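RNA-directed RNA polymerase (Infectious pancreatic necrosis virus, PDB 3ZED) probably copies the viral RNA genome as an RNA-dependent RNA polymerase, occurring both free and covalently linked to the genomic RNA. Local coordinates at residues T126-L131 / E145-V150; A615-G620 / T629-M634; T733-S738 / Q769-A774. One frame throughout, in Å; residues are numbered along the deposited sequence.

Contact 1: residues T126-L131 / E145-V150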
# COMPACT_ATOMS: atom_id res chain seq x y z
N THR B 126 18.47 -12.02 24.62
CA THR B 126 19.89 -12.36 24.41
C THR B 126 20.62 -11.06 24.05
O THR B 126 21.64 -10.77 24.66
CB THR B 126 20.06 -13.49 23.38
OG1 THR B 126 19.21 -14.57 23.76
CG2 THR B 126 21.49 -14.01 23.32
N LEU B 127 20.05 -10.25 23.12
CA LEU B 127 20.63 -8.97 22.71
C LEU B 127 20.69 -7.99 23.90
O LEU B 127 21.71 -7.33 24.08
CB LEU B 127 19.88 -8.36 21.50
CG LEU B 127 20.35 -7.00 20.97
CD1 LEU B 127 21.79 -7.04 20.46
CD2 LEU B 127 19.43 -6.49 19.91
N LEU B 128 19.64 -7.95 24.74
CA LEU B 128 19.61 -7.07 25.91
C LEU B 128 20.76 -7.40 26.88
O LEU B 128 21.38 -6.48 27.44
CB LEU B 128 18.24 -7.14 26.65
CG LEU B 128 18.10 -6.35 27.97
CD1 LEU B 128 18.36 -4.86 27.75
CD2 LEU B 128 16.73 -6.53 28.58
N LYS B 129 21.01 -8.72 27.10
CA LYS B 129 22.12 -9.20 27.95
C LYS B 129 23.46 -8.74 27.36
O LYS B 129 24.29 -8.18 28.08
CB LYS B 129 22.08 -10.73 28.10
CG LYS B 129 20.99 -11.24 29.05
CD LYS B 129 20.65 -12.70 28.78
CE LYS B 129 19.60 -13.19 29.75
NZ LYS B 129 18.91 -14.41 29.24
N GLN B 130 23.63 -8.91 26.04
CA GLN B 130 24.85 -8.53 25.32
C GLN B 130 25.09 -7.01 25.38
O GLN B 130 26.21 -6.59 25.67
CB GLN B 130 24.78 -9.02 23.87
CG GLN B 130 24.84 -10.54 23.72
CD GLN B 130 26.11 -11.15 24.26
OE1 GLN B 130 27.21 -10.63 24.09
NE2 GLN B 130 25.98 -12.28 24.93
N LEU B 131 24.04 -6.20 25.18
CA LEU B 131 24.13 -4.74 25.27
C LEU B 131 24.62 -4.32 26.65
O LEU B 131 25.50 -3.45 26.74
CB LEU B 131 22.77 -4.09 24.97
CG LEU B 131 22.26 -4.17 23.53
CD1 LEU B 131 20.79 -3.83 23.49
CD2 LEU B 131 23.05 -3.23 22.58
N GLU B 145 22.05 5.45 26.77
CA GLU B 145 20.76 5.77 26.16
C GLU B 145 20.29 4.63 25.25
O GLU B 145 19.10 4.38 25.21
CB GLU B 145 20.83 7.09 25.39
CG GLU B 145 19.48 7.70 25.05
CD GLU B 145 18.48 7.96 26.18
OE1 GLU B 145 18.91 8.26 27.33
OE2 GLU B 145 17.26 7.88 25.90
N THR B 146 21.21 3.93 24.56
CA THR B 146 20.84 2.82 23.69
C THR B 146 20.32 1.65 24.54
O THR B 146 19.28 1.08 24.22
CB THR B 146 22.02 2.39 22.80
OG1 THR B 146 22.42 3.49 21.98
CG2 THR B 146 21.69 1.19 21.92
N LEU B 147 21.04 1.30 25.62
CA LEU B 147 20.62 0.22 26.51
C LEU B 147 19.23 0.53 27.11
O LEU B 147 18.35 -0.33 27.07
CB LEU B 147 21.66 -0.01 27.65
CG LEU B 147 21.30 -1.14 28.66
CD1 LEU B 147 21.11 -2.48 27.96
CD2 LEU B 147 22.36 -1.25 29.80
N ARG B 148 19.05 1.74 27.67
CA ARG B 148 17.78 2.13 28.29
C ARG B 148 16.62 2.04 27.28
O ARG B 148 15.56 1.48 27.61
CB ARG B 148 17.87 3.54 28.87
CG ARG B 148 18.61 3.56 30.19
CD ARG B 148 18.61 4.93 30.83
NE ARG B 148 19.84 5.16 31.57
CZ ARG B 148 20.80 6.00 31.19
NH1 ARG B 148 20.66 6.72 30.08
NH2 ARG B 148 21.90 6.14 31.93
N GLN B 149 16.86 2.51 26.04
CA GLN B 149 15.84 2.50 24.99
C GLN B 149 15.42 1.08 24.61
O GLN B 149 14.21 0.82 24.53
CB GLN B 149 16.31 3.28 23.78
CG GLN B 149 16.21 4.78 24.02
CD GLN B 149 16.86 5.61 22.94
OE1 GLN B 149 17.56 5.10 22.05
NE2 GLN B 149 16.69 6.92 23.04
N VAL B 150 16.40 0.17 24.43
CA VAL B 150 16.11 -1.23 24.10
C VAL B 150 15.34 -1.90 25.27
O VAL B 150 14.33 -2.56 25.02
CB VAL B 150 17.38 -2.02 23.72
CG1 VAL B 150 17.06 -3.51 23.55
CG2 VAL B 150 18.00 -1.46 22.45
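Leu-128 and Leu-131 meet Leu-147 and Val-150 in an antiparallel helical hairpin, formed by helices 125-137 and 143-156 and the short connection between them. The two segments run at 157° to each other with their axes 10.2 Å apart, and the contact is wholly apolar. Leu-147 reaches over with one branch: its CG lies anti to the backbone N (chi1 -180°), which directs the branched end of the side chain toward the other helix, with CD1 leading. There CD1 meets the tip of Leu-128, 3.6 Å from Leu-128 CD1, and also rests beside the stem of Leu-131, 3.8 Å from Leu-131 CB. The side chains of Leu-128 and Leu-147 cross at about a right angle, so they touch through one methyl each and do not lie alongside each other. Leu-131 sets out directly toward the partner helix, with CG anti to its carbonyl carbon (chi1 -69°). Both branches of this leucine are used. CD2 packs on Ala-630 of helix 625-645, while CD1 turns to Val-150. The hairpin is covered further by Ile-584 of helix 580-588, which touches Val-150, and by Ile-31 and Pro-32, which lie against Leu-128. Val-150 offers both methyls to a single leucine branch: Leu-131 CD1 sits in the fork of the valine, 3.7 Å from Val-150 CG1 and 3.8 Å from Val-150 CG2.

Contact 2: residues A615-G620 / T629-M634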
# COMPACT_ATOMS: atom_id res chain seq x y z
N ALA B 615 20.97 -7.70 9.34
CA ALA B 615 20.02 -6.72 8.81
C ALA B 615 19.86 -5.53 9.74
O ALA B 615 19.88 -4.40 9.25
CB ALA B 615 18.67 -7.36 8.53
N ILE B 616 19.79 -5.75 11.07
CA ILE B 616 19.69 -4.65 12.04
C ILE B 616 20.97 -3.74 11.94
O ILE B 616 20.86 -2.51 12.02
CB ILE B 616 19.34 -5.10 13.49
CG1 ILE B 616 18.72 -3.95 14.30
CG2 ILE B 616 20.51 -5.72 14.24
CD1 ILE B 616 17.22 -3.64 13.99
N ARG B 617 22.14 -4.34 11.67
CA ARG B 617 23.39 -3.60 11.48
C ARG B 617 23.33 -2.80 10.17
O ARG B 617 23.59 -1.60 10.20
CB ARG B 617 24.59 -4.55 11.48
CG ARG B 617 24.86 -5.23 12.82
CD ARG B 617 25.88 -6.35 12.68
NE ARG B 617 27.22 -5.80 12.46
CZ ARG B 617 28.26 -6.49 11.99
NH1 ARG B 617 28.12 -7.77 11.67
NH2 ARG B 617 29.43 -5.91 11.85
N LEU B 618 22.94 -3.45 9.06
CA LEU B 618 22.85 -2.87 7.72
C LEU B 618 21.97 -1.63 7.62
O LEU B 618 22.34 -0.67 6.94
CB LEU B 618 22.27 -3.89 6.73
CG LEU B 618 23.18 -4.88 6.08
CD1 LEU B 618 22.36 -5.96 5.42
CD2 LEU B 618 24.02 -4.23 5.04
N VAL B 619 20.78 -1.69 8.20
CA VAL B 619 19.80 -0.62 8.09
C VAL B 619 20.16 0.60 8.94
O VAL B 619 19.56 1.65 8.73
CB VAL B 619 18.35 -1.10 8.37
CG1 VAL B 619 17.92 -2.07 7.28
CG2 VAL B 619 18.21 -1.70 9.78
N GLY B 620 21.12 0.48 9.85
CA GLY B 620 21.53 1.64 10.64
C GLY B 620 22.18 1.39 11.98
O GLY B 620 22.66 2.33 12.61
N THR B 629 28.41 -3.17 18.40
CA THR B 629 29.33 -4.06 19.12
C THR B 629 28.60 -5.35 19.54
O THR B 629 29.11 -6.44 19.27
CB THR B 629 29.98 -3.35 20.32
OG1 THR B 629 30.39 -2.04 19.93
CG2 THR B 629 31.17 -4.12 20.87
N ALA B 630 27.37 -5.21 20.15
CA ALA B 630 26.54 -6.34 20.58
C ALA B 630 26.02 -7.18 19.40
O ALA B 630 26.16 -8.40 19.45
CB ALA B 630 25.38 -5.86 21.42
N ALA B 631 25.45 -6.54 18.33
CA ALA B 631 24.93 -7.26 17.16
C ALA B 631 26.05 -7.98 16.38
O ALA B 631 25.83 -9.11 15.95
CB ALA B 631 24.17 -6.32 16.23
N LYS B 632 27.24 -7.34 16.20
CA LYS B 632 28.39 -7.96 15.51
C LYS B 632 28.78 -9.24 16.25
O LYS B 632 28.93 -10.29 15.62
CB LYS B 632 29.60 -6.99 15.41
CG LYS B 632 30.82 -7.57 14.69
CD LYS B 632 31.99 -6.58 14.66
CE LYS B 632 33.03 -6.97 13.62
NZ LYS B 632 34.13 -5.96 13.44
N HIS B 633 28.88 -9.15 17.59
CA HIS B 633 29.19 -10.28 18.45
C HIS B 633 28.18 -11.41 18.27
O HIS B 633 28.57 -12.55 18.07
CB HIS B 633 29.24 -9.84 19.93
CG HIS B 633 29.49 -10.99 20.86
ND1 HIS B 633 28.45 -11.65 21.49
CD2 HIS B 633 30.65 -11.61 21.17
CE1 HIS B 633 29.02 -12.60 22.21
NE2 HIS B 633 30.34 -12.63 22.04
N MET B 634 26.88 -11.07 18.29
CA MET B 634 25.79 -12.02 18.10
C MET B 634 25.85 -12.67 16.72
O MET B 634 25.67 -13.88 16.62
CB MET B 634 24.44 -11.32 18.29
CG MET B 634 24.12 -11.05 19.74
SD MET B 634 23.36 -12.47 20.54
CE MET B 634 24.77 -13.26 21.25
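Helices 604-621 and 625-645 form an antiparallel helical hairpin in the thumb region of the polymerase, and segments 615-620 and 629-634 pass at 141° with their axes 9.9 Å apart. The backbones come nearest at Arg-617 and Ala-631, whose CA atoms are 6.9 Å apart. Segment 615-620 includes a wider pi-type turn at 617-620, within which Gly-620 N is hydrogen-bonded to Arg-617 O.

Small and long side chains fit together here. Ala-631 points its methyl at the other helix, where CB lies 3.6 Å from Arg-617 CG and, more loosely, 4.2 Å from Ile-616 CG2. The short alanine lets the aliphatic part of Arg-617 lie close to helix 625-645. The arginine chain bends at chi3 (72°), about the CG-CD bond, carrying its guanidinium to the start of the Lys-632 side chain. Lys-632 leaves its helix with CG anti to the backbone N and then runs extended, its CB and CG lying over one face of the guanidinium. The flat group is thus covered on that face by hydrocarbon, while its nitrogens find polar partners just beyond the segments: NH1 forms a salt bridge with Glu-614 and NH2 another with Glu-628. These two carboxylates, one from each helix, probably offset the charge of this buried arginine and limit its rotation. The lysine carries its ammonium group onward to a weak hydrogen bond with the backbone O of Asp-546, leaving Lys-632 NZ 5.0 Å from Arg-617 NH2. Lys-632 CB stands 3.6 Å above the guanidinium plane of Arg-617, over its centre.

Contact 3: residues T733-S738 / Q769-A774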
# COMPACT_ATOMS: atom_id res chain seq x y z
N THR B 733 -19.53 8.90 -14.27
CA THR B 733 -19.49 9.04 -12.80
C THR B 733 -20.75 9.72 -12.26
O THR B 733 -20.99 9.64 -11.06
CB THR B 733 -18.23 9.80 -12.32
OG1 THR B 733 -18.33 11.19 -12.64
CG2 THR B 733 -16.93 9.21 -12.87
N LYS B 734 -21.54 10.35 -13.14
CA LYS B 734 -22.74 11.11 -12.79
C LYS B 734 -24.05 10.42 -13.18
O LYS B 734 -25.07 10.68 -12.54
CB LYS B 734 -22.69 12.50 -13.45
CG LYS B 734 -21.55 13.39 -12.94
CD LYS B 734 -21.04 14.31 -14.03
CE LYS B 734 -19.98 15.26 -13.55
NZ LYS B 734 -19.48 16.11 -14.65
N LEU B 735 -24.06 9.57 -14.21
CA LEU B 735 -25.30 8.93 -14.68
C LEU B 735 -25.65 7.63 -13.93
O LEU B 735 -24.75 6.86 -13.60
CB LEU B 735 -25.19 8.63 -16.17
CG LEU B 735 -25.27 9.84 -17.11
CD1 LEU B 735 -24.49 9.57 -18.40
CD2 LEU B 735 -26.72 10.19 -17.43
N ARG B 736 -26.95 7.38 -13.71
CA ARG B 736 -27.45 6.19 -13.00
C ARG B 736 -27.25 4.90 -13.84
O ARG B 736 -27.07 4.97 -15.06
CB ARG B 736 -28.93 6.36 -12.57
CG ARG B 736 -29.92 6.52 -13.71
CD ARG B 736 -31.31 6.88 -13.22
NE ARG B 736 -32.00 5.77 -12.56
CZ ARG B 736 -33.14 5.90 -11.89
NH1 ARG B 736 -33.74 7.08 -11.79
NH2 ARG B 736 -33.70 4.84 -11.31
N VAL B 737 -27.31 3.74 -13.15
CA VAL B 737 -27.05 2.39 -13.68
C VAL B 737 -28.07 1.97 -14.79
O VAL B 737 -27.68 1.21 -15.68
CB VAL B 737 -26.95 1.38 -12.49
CG1 VAL B 737 -27.33 -0.03 -12.86
CG2 VAL B 737 -25.54 1.41 -11.90
N SER B 738 -29.31 2.50 -14.78
CA SER B 738 -30.32 2.17 -15.80
C SER B 738 -29.92 2.67 -17.22
O SER B 738 -30.37 2.10 -18.20
CB SER B 738 -31.69 2.75 -15.43
OG SER B 738 -31.62 4.16 -15.31
N GLN B 769 -24.55 14.68 -23.09
CA GLN B 769 -24.53 15.89 -22.26
C GLN B 769 -25.93 16.52 -22.20
O GLN B 769 -26.34 16.99 -21.14
CB GLN B 769 -23.51 16.90 -22.79
CG GLN B 769 -23.09 17.97 -21.79
CD GLN B 769 -22.17 17.43 -20.72
OE1 GLN B 769 -20.98 17.16 -20.96
NE2 GLN B 769 -22.70 17.28 -19.52
N LEU B 770 -26.68 16.47 -23.33
CA LEU B 770 -28.04 17.00 -23.45
C LEU B 770 -29.03 16.21 -22.61
O LEU B 770 -29.83 16.83 -21.91
CB LEU B 770 -28.53 17.04 -24.90
CG LEU B 770 -27.85 18.00 -25.87
CD1 LEU B 770 -28.30 17.72 -27.29
CD2 LEU B 770 -28.13 19.45 -25.52
N LEU B 771 -29.00 14.86 -22.67
CA LEU B 771 -29.94 14.02 -21.89
C LEU B 771 -29.66 14.10 -20.38
O LEU B 771 -30.53 13.72 -19.59
CB LEU B 771 -29.99 12.55 -22.37
CG LEU B 771 -28.70 11.75 -22.51
CD1 LEU B 771 -28.39 10.95 -21.25
CD2 LEU B 771 -28.78 10.82 -23.72
N MET B 772 -28.50 14.66 -19.97
CA MET B 772 -28.11 14.84 -18.57
C MET B 772 -28.85 16.02 -17.91
O MET B 772 -28.72 16.20 -16.70
CB MET B 772 -26.60 14.99 -18.44
CG MET B 772 -25.87 13.66 -18.59
SD MET B 772 -24.07 13.77 -18.42
CE MET B 772 -23.93 13.78 -16.69
N LYS B 773 -29.67 16.79 -18.69
CA LYS B 773 -30.51 17.89 -18.19
C LYS B 773 -31.72 17.29 -17.44
O LYS B 773 -32.42 18.00 -16.71
CB LYS B 773 -30.96 18.82 -19.33
N ALA B 774 -31.96 15.96 -17.63
CA ALA B 774 -32.97 15.18 -16.90
C ALA B 774 -32.33 14.74 -15.57
O ALA B 774 -31.46 13.87 -15.55
CB ALA B 774 -33.43 13.99 -17.73
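A loop packs against the C-terminal part of a helix and the turn beside it in this partly buried apolar contact, which belongs to the helical C-terminal region of the polymerase. Lys-734 and Leu-735, in the connection between helices 724-732 and 740-752, meet Leu-771 and Met-772, which lie near the end of helix 757-771; a type I beta turn runs from Leu-771 to Ala-774. The backbones remain well separated, with the CA atoms of Leu-735 and Met-772 7.6 Å apart, and side chains bridge the distance.

Met-772 does most of the bridging. Its CG is anti to the carbonyl carbon (chi1 -76°), and the chain runs straight through chi2 before bending at chi3, bringing different parts of one side chain to two successive residues of the loop. Near its base, Met-772 CG lies 3.8 Å from Leu-735 CD2. At its far end, the methyl meets the stem of the lysine, with Met-772 CE 3.7 Å from Lys-734 CB. Both loop side chains cross the methionine at about a right angle.

Lys-734 contributes only hydrocarbon to this contact; its NZ forms a salt bridge with Asp-730 of the preceding helix. Leu-735, the buried residue of the group, extends the apolar patch to Leu-771, which continues it toward Leu-777. Beyond the patch, polar bonds hold the same loop on two sides: Arg-736 is hydrogen-bonded through its backbone to Leu-777, shortly after the turn, and its side chain forms a salt bridge with Glu-284 of helix 283-293. The more distant of the leucine contacts joins two branch methyls, Leu-735 CD2 and Leu-771 CD1, 4.2 Å apart.

From the N terminus, contact 1 closes first, joining successive helices across 13 intervening residues in the palm region of the polymerase sequence. Contact 2 closes a shorter loop of 8 residues in the thumb region, and contact 3 spans 30 residues, largely helical, in the C-terminal region. The three loops follow in series, none nested or crossed. Contacts 1 and 2 are nevertheless neighbours in space, with centres 12 Å apart: Thr-126 and Gln-130 touch Met-634, so helix 625-645 belongs to one hairpin and packs on the other, tying palm and thumb sequences together. Contact 3 lies across the chain's centre, its own centre about 65 Å from that of contact 1.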